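Local structure of nicotinate-nucleotide pyrophosphorylase (Ehrlichia chaffeensis, 3L0G) at residues Ser127-Ala130 with Ser131-Gln135; Arg174-Leu177 with Cys178-Val181; Glu213-Asn216 with Ile217-Glu221. The protein probably catalyses the decarboxylating transfer of a phosphoribosyl group to quinolinate, which yields nicotinate mononucleotide on the way to NAD. One frame throughout, in Å; residues are numbered along the deposited sequence.

Contact 1: Ser127-Ala130 with Ser131-Gln135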
ATOM      1  N   SER C 127      19.642  -2.638   9.784  1.00  6.27           N
ATOM      2  CA  SER C 127      20.724  -2.931  10.714  1.00  6.92           C
ATOM      3  C   SER C 127      21.706  -1.751  10.848  1.00  6.97           C
ATOM      4  O   SER C 127      22.282  -1.527  11.930  1.00  7.34           O
ATOM      5  CB  SER C 127      21.453  -4.241  10.341  1.00  7.28           C
ATOM      6  OG  SER C 127      20.632  -5.374  10.615  1.00  9.22           O
ATOM      7  N   GLY C 128      21.900  -0.995   9.767  1.00  6.11           N
ATOM      8  CA  GLY C 128      22.724   0.220   9.846  1.00  6.45           C
ATOM      9  C   GLY C 128      22.152   1.229  10.826  1.00  6.65           C
ATOM     10  O   GLY C 128      22.866   1.788  11.652  1.00  7.25           O
ATOM     11  N   ILE C 129      20.851   1.450  10.768  1.00  6.95           N
ATOM     12  CA  ILE C 129      20.204   2.355  11.736  1.00  7.52           C
ATOM     13  C   ILE C 129      20.254   1.822  13.181  1.00  7.92           C
ATOM     14  O   ILE C 129      20.631   2.530  14.100  1.00  8.76           O
ATOM     15  CB  ILE C 129      18.782   2.656  11.303  1.00  7.93           C
ATOM     16  CG1 ILE C 129      18.819   3.424   9.971  1.00  6.02           C
ATOM     17  CG2 ILE C 129      18.025   3.445  12.392  1.00  4.92           C
ATOM     18  CD1 ILE C 129      17.424   3.597   9.282  1.00  5.77           C
ATOM     19  N   ALA C 130      19.919   0.557  13.378  1.00  8.34           N
ATOM     20  CA  ALA C 130      19.909  -0.016  14.722  1.00  7.78           C
ATOM     21  C   ALA C 130      21.318   0.053  15.304  1.00  7.26           C
ATOM     22  O   ALA C 130      21.479   0.389  16.455  1.00  6.87           O
ATOM     23  CB  ALA C 130      19.406  -1.453  14.699  1.00  6.91           C
ATOM     24  N   SER C 131      22.335  -0.221  14.485  1.00  7.38           N
ATOM     25  CA  SER C 131      23.711  -0.215  14.960  1.00  7.59           C
ATOM     26  C   SER C 131      24.232   1.194  15.284  1.00  8.00           C
ATOM     27  O   SER C 131      24.881   1.381  16.312  1.00  7.36           O
ATOM     28  CB  SER C 131      24.629  -0.907  13.954  1.00  7.70           C
ATOM     29  OG  SER C 131      24.135  -2.210  13.632  1.00  7.34           O
ATOM     30  N   ILE C 132      23.953   2.200  14.452  1.00  8.13           N
ATOM     31  CA  ILE C 132      24.441   3.557  14.800  1.00  9.19           C
ATOM     32  C   ILE C 132      23.715   4.070  16.078  1.00  9.30           C
ATOM     33  O   ILE C 132      24.320   4.686  16.962  1.00 10.33           O
ATOM     34  CB  ILE C 132      24.383   4.560  13.603  1.00  9.33           C
ATOM     35  CG1 ILE C 132      25.153   5.842  13.931  1.00 10.73           C
ATOM     36  CG2 ILE C 132      22.960   4.924  13.246  1.00  4.89           C
ATOM     37  CD1 ILE C 132      26.619   5.594  14.387  1.00 15.64           C
ATOM     38  N   THR C 133      22.430   3.775  16.191  1.00  9.35           N
ATOM     39  CA  THR C 133      21.658   4.151  17.371  1.00  9.36           C
ATOM     40  C   THR C 133      22.274   3.549  18.617  1.00  8.94           C
ATOM     41  O   THR C 133      22.535   4.249  19.611  1.00  7.89           O
ATOM     42  CB  THR C 133      20.160   3.713  17.226  1.00  9.45           C
ATOM     43  OG1 THR C 133      19.581   4.395  16.101  1.00 11.25           O
ATOM     44  CG2 THR C 133      19.344   4.041  18.467  1.00  7.94           C
ATOM     45  N   ARG C 134      22.534   2.250  18.560  1.00  9.41           N
ATOM     46  CA  ARG C 134      23.106   1.544  19.694  1.00  9.50           C
ATOM     47  C   ARG C 134      24.416   2.199  20.109  1.00  9.83           C
ATOM     48  O   ARG C 134      24.689   2.395  21.301  1.00 10.65           O
ATOM     49  CB  ARG C 134      23.271   0.059  19.355  1.00  9.41           C
ATOM     50  CG  ARG C 134      23.943  -0.810  20.425  1.00 11.14           C
ATOM     51  CD  ARG C 134      23.465  -0.572  21.853  1.00 12.97           C
ATOM     52  NE  ARG C 134      22.029  -0.770  22.069  1.00 14.31           N
ATOM     53  CZ  ARG C 134      21.449  -0.765  23.282  1.00 17.20           C
ATOM     54  NH1 ARG C 134      22.180  -0.608  24.385  1.00 18.81           N
ATOM     55  NH2 ARG C 134      20.135  -0.946  23.414  1.00 16.64           N
ATOM     56  N   GLN C 135      25.207   2.605  19.133  1.00  9.90           N
ATOM     57  CA  GLN C 135      26.430   3.314  19.431  1.00 11.57           C
ATOM     58  C   GLN C 135      26.174   4.568  20.274  1.00 11.08           C
ATOM     59  O   GLN C 135      26.837   4.741  21.282  1.00  9.89           O
ATOM     60  CB  GLN C 135      27.187   3.650  18.145  1.00 12.27           C
ATOM     61  CG  GLN C 135      28.589   4.101  18.384  1.00 15.58           C
ATOM     62  CD  GLN C 135      29.389   4.354  17.080  1.00 19.61           C
ATOM     63  OE1 GLN C 135      30.560   4.729  17.145  1.00 23.61           O
ATOM     64  NE2 GLN C 135      28.772   4.126  15.924  1.00 21.83           N
TER

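Contact 2: Arg174-Leu177 with Cys178-Val181. With FMT (formic acid), chain J.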
ATOM      1  N   ARG C 174       7.124  11.100  18.339  1.00  7.63           N
ATOM      2  CA  ARG C 174       5.953  10.968  17.515  1.00  7.84           C
ATOM      3  C   ARG C 174       6.332  10.305  16.197  1.00  7.76           C
ATOM      4  O   ARG C 174       7.468  10.371  15.795  1.00  8.26           O
ATOM      5  CB  ARG C 174       5.335  12.345  17.258  1.00  7.95           C
ATOM      6  CG  ARG C 174       6.114  13.249  16.283  1.00  7.57           C
ATOM      7  CD  ARG C 174       5.489  14.669  16.271  1.00  6.74           C
ATOM      8  NE  ARG C 174       6.296  15.598  15.489  1.00  7.49           N
ATOM      9  CZ  ARG C 174       5.859  16.732  14.946  1.00  9.01           C
ATOM     10  NH1 ARG C 174       4.604  17.126  15.102  1.00 10.50           N
ATOM     11  NH2 ARG C 174       6.680  17.460  14.197  1.00  7.86           N
ATOM     12  N   ASP C 175       5.364   9.665  15.564  1.00  7.81           N
ATOM     13  CA  ASP C 175       5.562   8.972  14.311  1.00  8.42           C
ATOM     14  C   ASP C 175       5.523   9.937  13.145  1.00  8.38           C
ATOM     15  O   ASP C 175       6.258   9.778  12.189  1.00 10.35           O
ATOM     16  CB  ASP C 175       4.508   7.887  14.117  1.00  8.18           C
ATOM     17  CG  ASP C 175       4.731   6.672  15.014  1.00  9.37           C
ATOM     18  OD1 ASP C 175       5.796   6.495  15.602  1.00 11.04           O
ATOM     19  OD2 ASP C 175       3.802   5.870  15.117  1.00 16.01           O
ATOM     20  N   ASN C 176       4.690  10.953  13.219  1.00  8.52           N
ATOM     21  CA  ASN C 176       4.505  11.865  12.104  1.00  8.97           C
ATOM     22  C   ASN C 176       3.737  13.096  12.555  1.00  8.35           C
ATOM     23  O   ASN C 176       3.678  13.350  13.728  1.00  9.61           O
ATOM     24  CB  ASN C 176       3.815  11.142  10.952  1.00  8.91           C
ATOM     25  CG  ASN C 176       2.430  10.672  11.296  1.00 11.69           C
ATOM     26  OD1 ASN C 176       1.823  11.090  12.310  1.00 12.04           O
ATOM     27  ND2 ASN C 176       1.878   9.835  10.415  1.00 11.82           N
ATOM     28  N   LEU C 177       3.192  13.877  11.641  1.00  8.36           N
ATOM     29  CA  LEU C 177       2.568  15.149  11.996  1.00  8.90           C
ATOM     30  C   LEU C 177       1.192  15.039  12.656  1.00  9.70           C
ATOM     31  O   LEU C 177       0.673  16.045  13.152  1.00  9.50           O
ATOM     32  CB  LEU C 177       2.471  16.049  10.768  1.00  8.17           C
ATOM     33  CG  LEU C 177       3.826  16.548  10.259  1.00  9.41           C
ATOM     34  CD1 LEU C 177       3.647  17.327   8.984  1.00  6.56           C
ATOM     35  CD2 LEU C 177       4.542  17.346  11.353  1.00  4.71           C
ATOM     36  N   CYS C 178       0.594  13.846  12.619  1.00 10.09           N
ATOM     37  CA  CYS C 178      -0.702  13.598  13.225  1.00 10.62           C
ATOM     38  C   CYS C 178      -0.699  13.272  14.715  1.00 11.67           C
ATOM     39  O   CYS C 178      -1.709  13.518  15.371  1.00 11.58           O
ATOM     40  CB  CYS C 178      -1.421  12.424  12.525  1.00 10.57           C
ATOM     41  SG  CYS C 178      -1.318  12.422  10.738  1.00 10.45           S
ATOM     42  N   ASP C 179       0.373  12.708  15.269  1.00 12.81           N
ATOM     43  CA  ASP C 179       0.263  12.119  16.626  1.00 14.29           C
ATOM     44  C   ASP C 179       1.093  12.786  17.720  1.00 14.15           C
ATOM     45  O   ASP C 179       1.356  12.178  18.757  1.00 15.03           O
ATOM     46  CB  ASP C 179       0.562  10.618  16.612  1.00 15.06           C
ATOM     47  CG  ASP C 179       1.947  10.319  16.120  1.00 16.33           C
ATOM     48  OD1 ASP C 179       2.604   9.343  16.596  1.00 16.90           O
ATOM     49  OD2 ASP C 179       2.386  11.088  15.233  1.00 19.82           O
ATOM     50  N   GLY C 180       1.499  14.026  17.489  1.00 13.10           N
ATOM     51  CA  GLY C 180       2.002  14.862  18.549  1.00 12.09           C
ATOM     52  C   GLY C 180       2.191  16.292  18.073  1.00 11.31           C
ATOM     53  O   GLY C 180       2.377  16.539  16.889  1.00 10.97           O
ATOM     54  N   VAL C 181       2.152  17.215  19.020  1.00 10.33           N
ATOM     55  CA  VAL C 181       2.382  18.631  18.763  1.00  9.04           C
ATOM     56  C   VAL C 181       3.869  18.947  18.900  1.00  9.80           C
ATOM     57  O   VAL C 181       4.540  18.544  19.877  1.00  9.49           O
ATOM     58  CB  VAL C 181       1.565  19.513  19.716  1.00  8.88           C
ATOM     59  CG1 VAL C 181       2.106  20.975  19.707  1.00  7.17           C
ATOM     60  CG2 VAL C 181       0.065  19.438  19.330  1.00  7.98           C
TER
HETATM   61  C   FMT J 301       9.794  15.665  14.603  1.00 12.40           C
HETATM   62  O1  FMT J 301       9.008  14.953  15.242  1.00 12.07           O
HETATM   63  O2  FMT J 301       9.424  16.604  13.886  1.00 12.46           O

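Contact 3: Glu213-Asn216 with Ile217-Glu221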
ATOM      1  N   GLU C 213      10.215  24.066  19.659  1.00 12.23           N
ATOM      2  CA  GLU C 213      11.642  24.249  19.404  1.00 13.51           C
ATOM      3  C   GLU C 213      12.120  25.697  19.536  1.00 12.85           C
ATOM      4  O   GLU C 213      11.508  26.655  19.027  1.00 13.88           O
ATOM      5  CB  GLU C 213      12.116  23.602  18.108  1.00 13.81           C
ATOM      6  CG  GLU C 213      11.307  23.811  16.917  1.00 17.71           C
ATOM      7  CD  GLU C 213      12.027  23.366  15.628  1.00 19.43           C
ATOM      8  OE1 GLU C 213      12.171  24.223  14.709  1.00 16.04           O
ATOM      9  OE2 GLU C 213      12.449  22.171  15.566  1.00 20.74           O
ATOM     10  N   CYS C 214      13.216  25.829  20.262  1.00 12.77           N
ATOM     11  CA  CYS C 214      13.836  27.098  20.571  1.00 12.21           C
ATOM     12  C   CYS C 214      15.264  27.101  20.030  1.00 12.76           C
ATOM     13  O   CYS C 214      15.975  26.095  20.137  1.00 12.65           O
ATOM     14  CB  CYS C 214      13.865  27.256  22.081  1.00 12.33           C
ATOM     15  SG  CYS C 214      12.231  27.277  22.907  1.00 12.86           S
ATOM     16  N   ASP C 215      15.706  28.209  19.462  1.00 13.19           N
ATOM     17  CA  ASP C 215      17.113  28.325  19.110  1.00 14.48           C
ATOM     18  C   ASP C 215      17.891  29.402  19.836  1.00 13.43           C
ATOM     19  O   ASP C 215      19.030  29.639  19.496  1.00 12.61           O
ATOM     20  CB  ASP C 215      17.343  28.370  17.596  1.00 15.67           C
ATOM     21  CG  ASP C 215      16.623  29.471  16.925  1.00 20.34           C
ATOM     22  OD1 ASP C 215      16.194  30.425  17.615  1.00 23.53           O
ATOM     23  OD2 ASP C 215      16.476  29.368  15.678  1.00 28.15           O
ATOM     24  N   ASN C 216      17.306  30.009  20.871  1.00 12.97           N
ATOM     25  CA  ASN C 216      18.097  30.829  21.793  1.00 12.97           C
ATOM     26  C   ASN C 216      17.477  30.856  23.165  1.00 13.13           C
ATOM     27  O   ASN C 216      16.389  30.297  23.383  1.00 12.82           O
ATOM     28  CB  ASN C 216      18.315  32.245  21.233  1.00 13.28           C
ATOM     29  CG  ASN C 216      17.015  33.009  21.060  1.00 13.27           C
ATOM     30  OD1 ASN C 216      16.128  32.929  21.896  1.00 15.34           O
ATOM     31  ND2 ASN C 216      16.898  33.738  19.968  1.00 16.83           N
ATOM     32  N   ILE C 217      18.159  31.494  24.110  1.00 12.97           N
ATOM     33  CA  ILE C 217      17.732  31.447  25.497  1.00 12.87           C
ATOM     34  C   ILE C 217      16.439  32.259  25.718  1.00 12.63           C
ATOM     35  O   ILE C 217      15.561  31.882  26.534  1.00 11.54           O
ATOM     36  CB  ILE C 217      18.874  31.944  26.413  1.00 13.56           C
ATOM     37  CG1 ILE C 217      19.926  30.831  26.562  1.00 15.33           C
ATOM     38  CG2 ILE C 217      18.346  32.435  27.768  1.00 12.85           C
ATOM     39  CD1 ILE C 217      19.444  29.579  27.247  1.00 16.26           C
ATOM     40  N   SER C 218      16.332  33.377  25.015  1.00 12.06           N
ATOM     41  CA  SER C 218      15.107  34.169  25.044  1.00 12.57           C
ATOM     42  C   SER C 218      13.880  33.311  24.680  1.00 11.81           C
ATOM     43  O   SER C 218      12.867  33.372  25.347  1.00 12.40           O
ATOM     44  CB  SER C 218      15.225  35.364  24.082  1.00 12.80           C
ATOM     45  OG  SER C 218      14.013  36.121  24.091  1.00 14.92           O
ATOM     46  N   GLN C 219      13.981  32.483  23.651  1.00 11.27           N
ATOM     47  CA  GLN C 219      12.851  31.613  23.280  1.00 11.14           C
ATOM     48  C   GLN C 219      12.576  30.526  24.291  1.00 10.61           C
ATOM     49  O   GLN C 219      11.426  30.180  24.529  1.00  9.76           O
ATOM     50  CB  GLN C 219      13.072  31.017  21.895  1.00 11.71           C
ATOM     51  CG  GLN C 219      13.003  32.060  20.790  1.00 12.92           C
ATOM     52  CD  GLN C 219      13.131  31.454  19.430  1.00 13.48           C
ATOM     53  OE1 GLN C 219      13.895  30.510  19.240  1.00 16.79           O
ATOM     54  NE2 GLN C 219      12.367  31.968  18.470  1.00 13.25           N
ATOM     55  N   VAL C 220      13.621  30.012  24.928  1.00 10.31           N
ATOM     56  CA  VAL C 220      13.443  29.113  26.053  1.00 10.31           C
ATOM     57  C   VAL C 220      12.697  29.806  27.221  1.00 10.77           C
ATOM     58  O   VAL C 220      11.730  29.267  27.764  1.00  9.69           O
ATOM     59  CB  VAL C 220      14.778  28.578  26.568  1.00 10.01           C
ATOM     60  CG1 VAL C 220      14.557  27.815  27.842  1.00  9.55           C
ATOM     61  CG2 VAL C 220      15.472  27.684  25.495  1.00 10.10           C
ATOM     62  N   GLU C 221      13.129  31.011  27.574  1.00 11.04           N
ATOM     63  CA  GLU C 221      12.479  31.773  28.650  1.00 12.33           C
ATOM     64  C   GLU C 221      10.984  32.000  28.391  1.00 12.54           C
ATOM     65  O   GLU C 221      10.160  31.853  29.323  1.00 13.40           O
ATOM     66  CB  GLU C 221      13.186  33.119  28.881  1.00 12.45           C
ATOM     67  CG  GLU C 221      14.496  32.955  29.650  1.00 14.91           C
ATOM     68  CD  GLU C 221      15.390  34.190  29.630  1.00 16.85           C
ATOM     69  OE1 GLU C 221      15.365  34.940  28.646  1.00 19.76           O
ATOM     70  OE2 GLU C 221      16.153  34.395  30.602  1.00 23.25           O
TER

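Contact 1: Ser127-Ala130 with Ser131-Gln135
Ser131 OG reaches back one turn to Ser127 O at 2.6 Å, and its own backbone N meets the same oxygen at 2.9 Å. The two donors come from opposite faces of the carbonyl plane, each tilted about 30° from it. Thr133 also puts two donors on one oxygen, but in a different geometry: its N comes nearly in line with the Ile129 carbonyl, 3.0 Å from Ile129 O, while OG1 sits above that plane at 2.9 Å, placed there because it lies beside the backbone N (chi1 -62°) and faces the preceding turn. The two hydroxyl bonds are added to the i to i+4 backbone ladder of the alpha-helix 116-139. The tight part is formed by Ile129, Ala130 and Thr133, all buried: Ile129 and Thr133 pack against Val165 of helix 158-167, and Ala130 against Val66 and Cys68. Ser131 OG also takes a hydrogen bond from Val66 N, and Ser127 OG is bonded to Cys68 N, tying the helix to the strand 65-66 region. The looser part has Ile132 and Arg134, both partly exposed. Ile132 keeps CG2 3.4 Å from Ile129 O, but the rest of its side chain leads away; Arg134, bent at chi2 and chi3, turns along the helix to a salt bridge with Asp138.

Contact 2: Arg174-Leu177 with Cys178-Val181
The loop 174-181, which leads into strand 181-183 of the parallel sheet, builds one wall of a basic anion pocket. Here the guanidinium of Arg174 grips a formate, probably from the crystallisation liquor, with two nearly straight bonds: NE to FMT O1 at 2.8 Å and NH2 to FMT O2 at 2.9 Å. Its third nitrogen is used inside the loop, NH1 donating to Gly180 O at 2.9 Å. That oxygen lies close to the guanidinium plane, although NH1 stands well above the carbonyl plane, so both ends of the group are held and its rotation is restricted. Behind it the turn is closed by Asp179. Its CG is tucked between backbone N and carbonyl carbon (chi1 60°), which swings the carboxylate back over the backbone, where OD1 accepts from Asp175 N at 3.0 Å and OD2 from Asn176 N at 3.1 Å, each through its syn lone pair. Asn176 OD1 accepts from Cys178 N at 3.0 Å, an Asx turn, while its amide stands almost perpendicular to the Asp179 carboxylate; Asn176 ND2 goes to Glu36 O of the second subunit. Arg151 and Lys184 also bind the formate. A small carboxylate chelated by two arginines and a lysine is consistent with the quinolinate carboxylate site of the type II phosphoribosyltransferase alpha/beta barrel.

Contact 3: Glu213-Asn216 with Ile217-Glu221
Gln219 and Asp215 lay their flat ends almost in one orientation, amide and carboxylate planes only 13° apart, while the two side chains as a whole run at an oblique angle. Gln219 CG lies beside the backbone N (chi1 -68°), and the extended chain beyond it carries OE1 to the strand end, where it receives Asp215 N at 2.9 Å. The N-H points nearly straight at it (170°), and the donor lies almost on the extension of the amide C=O bond. The same OE1 comes within 2.8 Å of Asp215 OD1, two acceptors side by side.

Asn216, next along the chain, is the N-cap of helix 217-225. With CG lodged between its backbone N and carbonyl carbon, OD1 is brought over the first helical turn and accepts from Gln219 N at 2.8 Å. The aliphatic part of Gln219 lies beneath this cap, CG 3.4 Å from Asn216 OD1. The Asn216 backbone starts the helical ladder, since Val220 N donates to Asn216 O at 3.2 Å.

On the inner side Cys214, the last residue of strand 210-214, directs its CB toward the helix. That carbon meets Val220 CG2 at 3.8 Å and lies equally near Gln219 CB, and Val220 continues the apolar layer onto Ile231 and Leu233 of the neighbouring strand. Ile217 points instead to helix 238-248, against Ala244 and Ile247. The turn therefore belongs to the beta-alpha-beta unit 210-214, 217-225, 230-234.

Chemically, two backbone N-H groups that precede or begin the helix are satisfied by side-chain amide oxygens. Donation from Asp215 N supports the modelled Gln219 amide, yet the close OD1-OE1 pair leaves that orientation in some doubt; if it is right, the closeness would probably raise the proton affinity of Asp215, and a shared proton could explain it.

The contacts follow one another along the chain as 1, 2 and 3. Contact 1 lies on helix 116-139; contact 2 is the loop entering strand 181-183; contact 3 is the passage from strand 210-214 to helix 217-225. These two strands are neighbours in the six-stranded parallel sheet. Centres of contacts 1 and 2 are about 23 Å apart, those of 2 and 3 about 22 Å, and those of 1 and 3 about 31 Å; none touch. The nearest atoms of contacts 2 and 3 are about 8 Å apart. Lys184 binds the formate held by Arg174 and lies near Glu213, to which it makes a long, weak ion pair, a loose link between contacts 2 and 3.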